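Putative peptide ABC-transport system periplasmic peptide-binding protein (Campylobacter jejuni, PDB 4OEV) binds nickel(II) outside the cytoplasm as the solute-binding protein NikZ of an ABC-type importer, and probably delivers it for uptake. Local coordinates at residues A[33-38]-A[47-52]; A[62-67]-A[115-120]; A[89-94]-A[136-141]; A[104-109]-A[121-126]. All blocks are in the same frame, centred on the assembly; numbering follows the deposited sequence.

Interaction 1: A[33-38]-A[47-52]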
# COMPACT_ATOMS: atom_id res chain seq x y z
N VAL A 33 7.31 -15.58 -5.38
CA VAL A 33 7.26 -16.96 -4.90
C VAL A 33 5.85 -17.55 -4.92
O VAL A 33 5.65 -18.75 -5.18
CB VAL A 33 7.85 -17.01 -3.47
CG1 VAL A 33 7.81 -18.40 -2.88
CG2 VAL A 33 9.28 -16.46 -3.48
N PHE A 34 4.84 -16.71 -4.67
CA PHE A 34 3.48 -17.23 -4.53
C PHE A 34 2.58 -16.75 -5.64
O PHE A 34 2.90 -15.76 -6.34
CB PHE A 34 2.89 -16.82 -3.18
CG PHE A 34 3.65 -17.35 -2.02
CD1 PHE A 34 3.33 -18.58 -1.46
CD2 PHE A 34 4.72 -16.64 -1.50
CE1 PHE A 34 4.05 -19.09 -0.39
CE2 PHE A 34 5.46 -17.13 -0.43
CZ PHE A 34 5.11 -18.36 0.14
N SER A 35 1.47 -17.46 -5.85
CA SER A 35 0.44 -16.97 -6.74
C SER A 35 -0.89 -17.30 -6.14
O SER A 35 -1.00 -18.26 -5.37
CB SER A 35 0.59 -17.56 -8.14
OG SER A 35 0.47 -18.96 -8.07
N GLY A 36 -1.90 -16.53 -6.54
CA GLY A 36 -3.23 -16.61 -5.96
C GLY A 36 -4.22 -17.20 -6.94
O GLY A 36 -3.85 -17.59 -8.06
N LEU A 37 -5.47 -17.29 -6.50
CA LEU A 37 -6.55 -17.78 -7.33
C LEU A 37 -6.84 -16.84 -8.47
O LEU A 37 -7.27 -17.28 -9.54
CB LEU A 37 -7.83 -17.99 -6.50
CG LEU A 37 -7.67 -18.98 -5.37
CD1 LEU A 37 -9.01 -19.20 -4.63
CD2 LEU A 37 -7.11 -20.31 -5.94
N THR A 38 -6.66 -15.55 -8.23
CA THR A 38 -6.89 -14.56 -9.25
C THR A 38 -5.64 -13.69 -9.44
O THR A 38 -4.71 -13.72 -8.64
CB THR A 38 -8.09 -13.66 -8.91
OG1 THR A 38 -7.84 -12.95 -7.70
CG2 THR A 38 -9.37 -14.48 -8.70
N LYS A 47 -8.33 -11.53 -13.66
CA LYS A 47 -8.18 -12.68 -14.55
C LYS A 47 -7.94 -13.92 -13.74
O LYS A 47 -7.40 -13.85 -12.64
CB LYS A 47 -7.01 -12.52 -15.53
CG LYS A 47 -7.14 -11.38 -16.51
CD LYS A 47 -8.27 -11.58 -17.50
CE LYS A 47 -8.23 -10.50 -18.58
NZ LYS A 47 -9.39 -10.58 -19.51
N PRO A 48 -8.30 -15.10 -14.31
CA PRO A 48 -8.04 -16.36 -13.61
C PRO A 48 -6.55 -16.58 -13.41
O PRO A 48 -5.73 -16.19 -14.27
CB PRO A 48 -8.62 -17.42 -14.55
CG PRO A 48 -9.55 -16.69 -15.43
CD PRO A 48 -9.08 -15.27 -15.54
N ASP A 49 -6.18 -17.19 -12.28
CA ASP A 49 -4.79 -17.56 -12.09
C ASP A 49 -4.74 -19.00 -11.62
O ASP A 49 -4.84 -19.90 -12.43
CB ASP A 49 -4.05 -16.62 -11.11
CG ASP A 49 -2.54 -16.85 -11.17
OD1 ASP A 49 -2.17 -17.89 -11.80
OD2 ASP A 49 -1.74 -16.06 -10.60
N LEU A 50 -4.64 -19.26 -10.32
CA LEU A 50 -4.68 -20.66 -9.89
C LEU A 50 -6.08 -21.20 -10.06
O LEU A 50 -6.28 -22.43 -10.25
CB LEU A 50 -4.24 -20.83 -8.44
CG LEU A 50 -2.74 -20.67 -8.16
CD1 LEU A 50 -2.49 -20.77 -6.64
CD2 LEU A 50 -1.90 -21.69 -8.93
N ALA A 51 -7.07 -20.32 -10.03
CA ALA A 51 -8.45 -20.75 -10.27
C ALA A 51 -8.82 -20.55 -11.75
O ALA A 51 -8.56 -19.47 -12.30
CB ALA A 51 -9.41 -20.01 -9.37
N LYS A 52 -9.39 -21.58 -12.40
CA LYS A 52 -9.83 -21.48 -13.80
C LYS A 52 -11.10 -20.63 -14.00
O LYS A 52 -11.22 -19.89 -14.98
CB LYS A 52 -10.13 -22.91 -14.40
CG LYS A 52 -8.96 -23.89 -14.45
CD LYS A 52 -9.33 -25.28 -15.06
CE LYS A 52 -8.05 -26.03 -15.56
NZ LYS A 52 -8.24 -27.27 -16.40
O HOH W 1 -1.72 -14.52 -8.23
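The carbonyl oxygen L37 O is gripped by two backbone amides of segment 47-52. A51 N lies on a lone pair of L37 O at 3.1 Å. D49 N reaches L37 O at 3.0 Å from above the carbonyl plane, 41° out of it. One residue earlier, G36 O takes L50 N at 2.9 Å, in plane and on a lone pair. Three successive amides, D49 to A51, thus bind two successive carbonyls. A water bridges the two segments: it accepts from G36 N and donates to T38 O and to D49 OD2. The D49 carboxylate, with CG anti to the backbone N (chi1 -168°), has its other oxygen, OD1, bonded to Y183. S35 OG bonds to T160 and Y183, while L50 CG rests against S35 OG at 3.6 Å. L37 and L50 cross at about a right angle, with L37 CD2 3.8 Å from L50 CB. L37 CB meets A51 CB at 3.8 Å. The contact sits between helix 30-33 and the two-stranded sheet 38-40/46-48, where T38 and P48 form an antiparallel non-hydrogen-bonded pair. L37 and A51 lean on I65 and L67 of strand 62-67, next to strand 51-56 in the four-stranded sheet.

Interaction 2: A[62-67]-A[115-120]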
# COMPACT_ATOMS: atom_id res chain seq x y z
N VAL A 62 -22.36 -16.92 -1.72
CA VAL A 62 -21.75 -18.22 -2.04
C VAL A 62 -20.85 -18.19 -3.28
O VAL A 62 -21.28 -17.77 -4.37
CB VAL A 62 -22.82 -19.30 -2.23
CG1 VAL A 62 -22.20 -20.57 -2.76
CG2 VAL A 62 -23.51 -19.58 -0.90
N TYR A 63 -19.62 -18.67 -3.10
CA TYR A 63 -18.60 -18.68 -4.17
C TYR A 63 -18.24 -20.08 -4.53
O TYR A 63 -17.65 -20.79 -3.71
CB TYR A 63 -17.31 -17.96 -3.72
CG TYR A 63 -17.43 -16.45 -3.66
CD1 TYR A 63 -16.67 -15.64 -4.50
CD2 TYR A 63 -18.29 -15.84 -2.77
CE1 TYR A 63 -16.77 -14.26 -4.45
CE2 TYR A 63 -18.42 -14.48 -2.73
CZ TYR A 63 -17.65 -13.69 -3.56
OH TYR A 63 -17.80 -12.33 -3.51
N ASP A 64 -18.52 -20.46 -5.78
CA ASP A 64 -18.07 -21.75 -6.28
C ASP A 64 -16.83 -21.51 -7.11
O ASP A 64 -16.91 -20.81 -8.13
CB ASP A 64 -19.15 -22.44 -7.12
CG ASP A 64 -20.25 -23.07 -6.28
OD1 ASP A 64 -20.00 -24.15 -5.69
OD2 ASP A 64 -21.35 -22.50 -6.23
N ILE A 65 -15.69 -22.02 -6.67
CA ILE A 65 -14.43 -21.76 -7.38
C ILE A 65 -13.83 -23.05 -7.96
O ILE A 65 -13.69 -24.04 -7.25
CB ILE A 65 -13.41 -21.09 -6.48
CG1 ILE A 65 -14.01 -19.82 -5.90
CG2 ILE A 65 -12.13 -20.79 -7.26
CD1 ILE A 65 -13.00 -18.95 -5.21
N PHE A 66 -13.48 -23.00 -9.25
CA PHE A 66 -12.94 -24.16 -10.00
C PHE A 66 -11.45 -23.95 -10.35
O PHE A 66 -11.05 -22.94 -10.96
CB PHE A 66 -13.79 -24.38 -11.25
CG PHE A 66 -15.25 -24.56 -10.94
CD1 PHE A 66 -15.76 -25.79 -10.56
CD2 PHE A 66 -16.12 -23.48 -11.00
CE1 PHE A 66 -17.11 -25.94 -10.23
CE2 PHE A 66 -17.44 -23.60 -10.69
CZ PHE A 66 -17.95 -24.85 -10.30
N LEU A 67 -10.62 -24.90 -9.92
CA LEU A 67 -9.16 -24.74 -9.92
C LEU A 67 -8.45 -25.39 -11.10
O LEU A 67 -8.98 -26.35 -11.66
CB LEU A 67 -8.61 -25.32 -8.63
CG LEU A 67 -9.39 -24.82 -7.41
CD1 LEU A 67 -8.88 -25.50 -6.19
CD2 LEU A 67 -9.18 -23.28 -7.31
N PRO A 115 -11.90 -32.33 -6.21
CA PRO A 115 -10.49 -31.92 -6.04
C PRO A 115 -10.08 -30.59 -6.70
O PRO A 115 -8.97 -30.08 -6.49
CB PRO A 115 -9.73 -33.10 -6.66
CG PRO A 115 -10.64 -34.27 -6.41
CD PRO A 115 -12.02 -33.74 -6.62
N SER A 116 -10.98 -30.07 -7.53
CA SER A 116 -10.79 -28.82 -8.27
C SER A 116 -11.96 -27.85 -8.05
O SER A 116 -12.18 -26.96 -8.86
CB SER A 116 -10.66 -29.14 -9.77
OG SER A 116 -9.46 -29.85 -9.99
N HIS A 117 -12.73 -28.07 -6.98
CA HIS A 117 -13.96 -27.32 -6.72
C HIS A 117 -14.07 -27.03 -5.22
O HIS A 117 -14.21 -27.96 -4.41
CB HIS A 117 -15.21 -28.11 -7.15
CG HIS A 117 -16.51 -27.38 -6.94
ND1 HIS A 117 -17.74 -28.02 -7.01
CD2 HIS A 117 -16.79 -26.07 -6.71
CE1 HIS A 117 -18.71 -27.14 -6.80
NE2 HIS A 117 -18.16 -25.95 -6.62
N VAL A 118 -14.03 -25.75 -4.86
CA VAL A 118 -14.31 -25.37 -3.46
C VAL A 118 -15.55 -24.50 -3.47
O VAL A 118 -15.87 -23.82 -4.45
CB VAL A 118 -13.14 -24.67 -2.74
CG1 VAL A 118 -11.92 -25.60 -2.70
CG2 VAL A 118 -12.81 -23.29 -3.36
N LYS A 119 -16.33 -24.64 -2.40
CA LYS A 119 -17.55 -23.88 -2.24
C LYS A 119 -17.33 -23.05 -0.98
O LYS A 119 -17.33 -23.60 0.12
CB LYS A 119 -18.75 -24.81 -2.11
CG LYS A 119 -20.11 -24.15 -2.06
CD LYS A 119 -21.17 -25.23 -1.79
CE LYS A 119 -22.53 -24.82 -2.31
NZ LYS A 119 -22.93 -23.53 -1.67
N ILE A 120 -17.18 -21.75 -1.16
CA ILE A 120 -16.92 -20.83 -0.06
C ILE A 120 -18.22 -20.15 0.28
O ILE A 120 -18.87 -19.59 -0.60
CB ILE A 120 -15.84 -19.78 -0.42
CG1 ILE A 120 -14.58 -20.48 -0.90
CG2 ILE A 120 -15.55 -18.84 0.78
CD1 ILE A 120 -13.65 -19.56 -1.71
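H117 leaves strand 117-122 with CG anti to the backbone N (chi1 -179°), and this brings its ring alongside F66 and up to D64. H117 CB comes near F66 CD1. H117 CG and CD2 lie under F66 CE1, which sits over the centre of the imidazole, 3.5 Å above its plane. H117 ND1 also lies against F66 CE1. The two rings form an offset stack, with planes 24° apart. At the tip, H117 NE2 donates to D64 OD1 at 2.7 Å, and H117 CE1 flanks the same oxygen. This carboxylate oxygen uses its anti lone pair and lies near the imidazole plane. The bond and the stack together fix the rotation of the ring, and the carboxylate would probably polarise it. K119 CG runs past D64 OD1 at 3.6 Å on the same face. Below, straight backbone bonds join the antiparallel strands. Y63 and I120 exchange a pair, as do I65 and V118, and L67 N closes the end on S116 O. On the other face, I65 CD1 meets I120 CD1 at 3.6 Å. These are the two central strands of an antiparallel four-stranded sheet. Strands 51-56 and 107-114 flank them, and helix 81-92 covers L67, V118 and I120 through V84 and I88.

Interaction 3: A[89-94]-A[136-141]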
# COMPACT_ATOMS: atom_id res chain seq x y z
N GLU A 89 -8.61 -20.58 5.53
CA GLU A 89 -8.81 -20.78 6.96
C GLU A 89 -7.65 -20.22 7.77
O GLU A 89 -7.85 -19.68 8.89
CB GLU A 89 -9.02 -22.27 7.24
CG GLU A 89 -10.37 -22.66 6.76
CD GLU A 89 -10.70 -24.14 6.99
OE1 GLU A 89 -9.83 -24.94 7.42
OE2 GLU A 89 -11.86 -24.47 6.74
N ALA A 90 -6.46 -20.27 7.18
CA ALA A 90 -5.26 -19.80 7.83
C ALA A 90 -5.29 -18.28 8.04
O ALA A 90 -4.94 -17.84 9.12
CB ALA A 90 -4.01 -20.18 7.03
N PHE A 91 -5.76 -17.53 7.04
CA PHE A 91 -5.86 -16.06 7.07
C PHE A 91 -6.91 -15.60 8.09
O PHE A 91 -6.79 -14.53 8.67
CB PHE A 91 -6.21 -15.51 5.70
CG PHE A 91 -5.23 -15.91 4.60
CD1 PHE A 91 -3.88 -16.18 4.87
CD2 PHE A 91 -5.68 -16.04 3.30
CE1 PHE A 91 -2.98 -16.50 3.85
CE2 PHE A 91 -4.79 -16.41 2.25
CZ PHE A 91 -3.44 -16.65 2.54
N LYS A 92 -7.95 -16.40 8.30
CA LYS A 92 -9.01 -15.92 9.20
C LYS A 92 -8.91 -16.53 10.58
O LYS A 92 -9.72 -16.22 11.43
CB LYS A 92 -10.39 -16.19 8.63
CG LYS A 92 -10.76 -17.69 8.52
CD LYS A 92 -12.22 -17.85 8.13
CE LYS A 92 -12.69 -19.32 8.27
NZ LYS A 92 -13.89 -19.43 9.17
N ASN A 93 -7.90 -17.37 10.81
CA ASN A 93 -7.66 -17.90 12.16
C ASN A 93 -6.98 -16.85 13.00
O ASN A 93 -5.87 -16.41 12.67
CB ASN A 93 -6.82 -19.19 12.09
CG ASN A 93 -6.74 -19.92 13.42
OD1 ASN A 93 -6.63 -19.31 14.49
ND2 ASN A 93 -6.82 -21.25 13.36
N PRO A 94 -7.65 -16.42 14.10
CA PRO A 94 -7.06 -15.33 14.89
C PRO A 94 -5.68 -15.66 15.47
O PRO A 94 -4.86 -14.77 15.64
CB PRO A 94 -8.09 -15.14 16.04
CG PRO A 94 -9.38 -15.69 15.53
CD PRO A 94 -8.95 -16.87 14.64
N GLY A 136 -1.41 -14.83 -2.39
CA GLY A 136 -0.80 -16.13 -2.65
C GLY A 136 -1.48 -17.24 -1.86
O GLY A 136 -2.04 -16.98 -0.79
N MET A 137 -1.49 -18.47 -2.41
CA MET A 137 -1.96 -19.65 -1.67
C MET A 137 -0.76 -20.29 -0.94
O MET A 137 0.41 -20.16 -1.36
CB MET A 137 -2.65 -20.64 -2.62
CG MET A 137 -3.98 -20.14 -3.23
SD MET A 137 -5.30 -19.92 -2.02
CE MET A 137 -5.03 -18.15 -1.71
N LEU A 138 -1.03 -20.87 0.23
CA LEU A 138 -0.02 -21.52 1.05
C LEU A 138 -0.07 -23.05 0.87
O LEU A 138 -1.14 -23.58 0.57
CB LEU A 138 -0.24 -21.24 2.53
CG LEU A 138 -0.11 -19.76 2.93
CD1 LEU A 138 -0.65 -19.61 4.33
CD2 LEU A 138 1.34 -19.41 2.86
N PRO A 139 1.06 -23.74 1.11
CA PRO A 139 1.10 -25.20 1.00
C PRO A 139 0.74 -25.92 2.29
O PRO A 139 1.52 -25.99 3.24
CB PRO A 139 2.56 -25.47 0.61
CG PRO A 139 3.34 -24.32 1.17
CD PRO A 139 2.42 -23.15 1.14
N LYS A 140 -0.46 -26.49 2.28
CA LYS A 140 -0.93 -27.31 3.40
C LYS A 140 0.09 -28.36 3.82
O LYS A 140 0.39 -28.49 5.00
CB LYS A 140 -2.25 -27.96 3.04
CG LYS A 140 -2.81 -28.92 4.09
CD LYS A 140 -4.24 -29.24 3.77
CE LYS A 140 -4.89 -30.14 4.82
NZ LYS A 140 -4.40 -31.53 4.68
N HIS A 141 0.67 -29.07 2.85
CA HIS A 141 1.52 -30.21 3.18
C HIS A 141 2.80 -29.83 3.92
O HIS A 141 3.47 -30.73 4.46
CB HIS A 141 1.89 -31.01 1.91
CG HIS A 141 2.83 -30.30 1.00
ND1 HIS A 141 2.40 -29.51 -0.04
CD2 HIS A 141 4.19 -30.26 0.97
CE1 HIS A 141 3.45 -29.00 -0.68
NE2 HIS A 141 4.55 -29.43 -0.08
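G136 comes first, and its carbonyl oxygen points at the rim of the F91 ring. G136 O lies near the ring plane, 3.6 Å from F91 CZ. M137 follows. Its CB points away from helix 81-92. The side chain then folds back, with chi1 and chi2 both near -66°, so that M137 CE reaches the ring edge at F91 CE2, 4.3 Å away. L138 points at the helix and carries the apolar part of the contact. Its CG is anti to the carbonyl carbon (chi1 -63°), and its CD1 branch meets the F91 ring tip to tip, 3.9 Å from F91 CE1. The same methyl touches A90 CB more loosely, at 4.3 Å. L138 N is held by S87 OG of helix 81-92. P139 is the N-cap residue of helix 140-143, and K140 N bonds to D83 of the earlier helix. The contact therefore joins the end of helix 81-92 to the buried loop that leads into helix 140-143. F104 meets the F91 ring as well. No hydrogen bond crosses between the two segments. F91 and L138 are held by van der Waals contact alone across this interface. G136 O is buried without a hydrogen-bonding partner in the model, so the weakly positive C-H rim of F91 probably offers it some electrostatic compensation.

Interaction 4: A[104-109]-A[121-126]; sequences FEDIKS and TLFKPY
Two neighbouring amides bind one oxygen at a classic beta bulge in the hairpin of strands 107-114 and 117-122. K108 N reaches T121 O at 2.7 Å, and S109 N reaches T121 O at 3.1 Å. Both donors lie in the carbonyl plane. T121 N returns a bond to S109 O at 2.8 Å and 171°, close to straight. The bulge shifts the register by one residue, because I107 pairs with L122 while S109 pairs with T121. Beyond it, D106 holds the chain leaving strand 117-122. D106 O accepts from F123 N. The D106 side chain, with CG anti to the backbone N (chi1 -176°), turns to the next residue, where K124 N donates to the syn lone pair of D106 OD1 at 3.3 Å. D106 OD2 is only 2.6 Å from K124 O. The packing lies outside this polar centre. The K108 and F123 side chains cross at about a right angle, the extended lysine chain passing over one ring face. K108 CB makes a CH-pi contact 3.7 Å from the ring centroid. The F123 edge faces E105 O. On the inner side I107 CG1 meets L122 CD2 at 3.6 Å, and I107 also packs on I88 of helix 81-92 and F129 of helix 129-132. Past the hairpin, Y126 OH bonds to D391. At the bulge end, one water bridges S109 OG and T121 OG1, 2.6 Å from the threonine oxygen.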
# COMPACT_ATOMS: atom_id res chain seq x y z
N PHE A 104 -10.53 -11.80 5.15
CA PHE A 104 -11.08 -13.18 5.22
C PHE A 104 -11.95 -13.52 6.42
O PHE A 104 -12.45 -14.65 6.49
CB PHE A 104 -9.92 -14.18 5.16
CG PHE A 104 -9.15 -14.09 3.88
CD1 PHE A 104 -8.17 -13.12 3.71
CD2 PHE A 104 -9.46 -14.92 2.82
CE1 PHE A 104 -7.49 -13.00 2.51
CE2 PHE A 104 -8.76 -14.82 1.60
CZ PHE A 104 -7.78 -13.86 1.45
N GLU A 105 -12.16 -12.56 7.33
CA GLU A 105 -12.95 -12.80 8.55
C GLU A 105 -14.39 -13.14 8.23
O GLU A 105 -15.12 -13.73 9.04
CB GLU A 105 -12.93 -11.58 9.49
CG GLU A 105 -13.52 -10.31 8.81
CD GLU A 105 -13.49 -9.09 9.73
OE1 GLU A 105 -13.34 -9.33 10.95
OE2 GLU A 105 -13.51 -7.92 9.23
N ASP A 106 -14.82 -12.73 7.05
CA ASP A 106 -16.20 -12.87 6.66
C ASP A 106 -16.54 -14.24 6.02
O ASP A 106 -17.67 -14.47 5.59
CB ASP A 106 -16.53 -11.76 5.70
CG ASP A 106 -17.98 -11.76 5.31
OD1 ASP A 106 -18.83 -11.94 6.21
OD2 ASP A 106 -18.23 -11.71 4.09
N ILE A 107 -15.58 -15.15 6.02
CA ILE A 107 -15.79 -16.49 5.47
C ILE A 107 -16.39 -17.38 6.54
O ILE A 107 -15.80 -17.56 7.61
CB ILE A 107 -14.49 -17.08 4.99
CG1 ILE A 107 -14.02 -16.25 3.81
CG2 ILE A 107 -14.68 -18.59 4.58
CD1 ILE A 107 -12.62 -16.41 3.56
N LYS A 108 -17.57 -17.93 6.26
CA LYS A 108 -18.20 -18.81 7.21
C LYS A 108 -17.72 -20.26 7.09
O LYS A 108 -17.41 -20.89 8.11
CB LYS A 108 -19.71 -18.76 7.03
CG LYS A 108 -20.46 -19.69 8.01
CD LYS A 108 -21.91 -19.46 7.84
CE LYS A 108 -22.69 -20.35 8.80
NZ LYS A 108 -24.13 -20.00 8.78
N SER A 109 -17.63 -20.77 5.86
CA SER A 109 -17.21 -22.13 5.60
C SER A 109 -16.56 -22.26 4.23
O SER A 109 -16.93 -21.54 3.28
CB SER A 109 -18.41 -23.09 5.65
OG SER A 109 -19.33 -22.73 4.63
N THR A 121 -18.62 -20.22 1.54
CA THR A 121 -19.81 -19.53 1.97
C THR A 121 -19.45 -18.42 2.98
O THR A 121 -18.63 -18.59 3.90
CB THR A 121 -20.86 -20.50 2.60
OG1 THR A 121 -21.32 -21.41 1.59
CG2 THR A 121 -22.04 -19.73 3.14
N LEU A 122 -20.09 -17.28 2.79
CA LEU A 122 -19.78 -16.09 3.58
C LEU A 122 -20.91 -15.76 4.54
O LEU A 122 -22.06 -16.10 4.27
CB LEU A 122 -19.53 -14.91 2.68
CG LEU A 122 -18.45 -14.91 1.60
CD1 LEU A 122 -18.52 -13.54 0.91
CD2 LEU A 122 -17.11 -15.16 2.25
N PHE A 123 -20.61 -15.05 5.62
CA PHE A 123 -21.67 -14.60 6.53
C PHE A 123 -22.54 -13.51 5.89
O PHE A 123 -23.76 -13.47 6.05
CB PHE A 123 -21.07 -14.06 7.83
CG PHE A 123 -20.40 -15.09 8.68
CD1 PHE A 123 -21.13 -16.01 9.41
CD2 PHE A 123 -19.01 -15.10 8.80
CE1 PHE A 123 -20.50 -16.93 10.20
CE2 PHE A 123 -18.38 -16.03 9.59
CZ PHE A 123 -19.13 -16.94 10.29
N LYS A 124 -21.87 -12.56 5.23
CA LYS A 124 -22.52 -11.44 4.58
C LYS A 124 -21.75 -11.15 3.29
O LYS A 124 -20.62 -11.61 3.14
CB LYS A 124 -22.58 -10.23 5.54
CG LYS A 124 -21.31 -9.96 6.27
CD LYS A 124 -21.53 -9.03 7.44
CE LYS A 124 -20.91 -9.61 8.71
NZ LYS A 124 -20.39 -8.54 9.64
N PRO A 125 -22.34 -10.39 2.36
CA PRO A 125 -21.60 -10.21 1.09
C PRO A 125 -20.27 -9.49 1.31
O PRO A 125 -20.19 -8.66 2.22
CB PRO A 125 -22.56 -9.34 0.24
CG PRO A 125 -23.92 -9.46 0.93
CD PRO A 125 -23.62 -9.66 2.38
N TYR A 126 -19.27 -9.79 0.48
CA TYR A 126 -17.98 -9.11 0.52
C TYR A 126 -17.48 -9.11 -0.90
O TYR A 126 -16.69 -9.98 -1.28
CB TYR A 126 -16.98 -9.80 1.47
CG TYR A 126 -15.68 -9.06 1.64
CD1 TYR A 126 -15.65 -7.73 2.13
CD2 TYR A 126 -14.48 -9.67 1.32
CE1 TYR A 126 -14.45 -7.06 2.24
CE2 TYR A 126 -13.30 -9.03 1.45
CZ TYR A 126 -13.27 -7.71 1.93
OH TYR A 126 -12.07 -7.07 2.03
O HOH W 2 -19.50 -23.19 1.93

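In the fold
From the N terminus, interaction 1 closes first, a short loop that includes strand 38-40 and ends at strand 51-56. Strand 62-67 follows and opens interaction 2, which closes only at strand 117-122. Before that, helix 81-92 opens interaction 3, so 2 and 3 cross. Interaction 4 begins and ends between the two segments of interaction 3, and its hairpin crosses interaction 2, sharing strand 117-122 with it. Interactions 1, 2 and 4 all reach one antiparallel sheet, of strands 51-56, 62-67, 117-122 and 107-114. Interaction 3 ties the helix beside this sheet to the loop before 140-143. It touches interaction 1 through S35 and M137, and interaction 4 through K92 and I107.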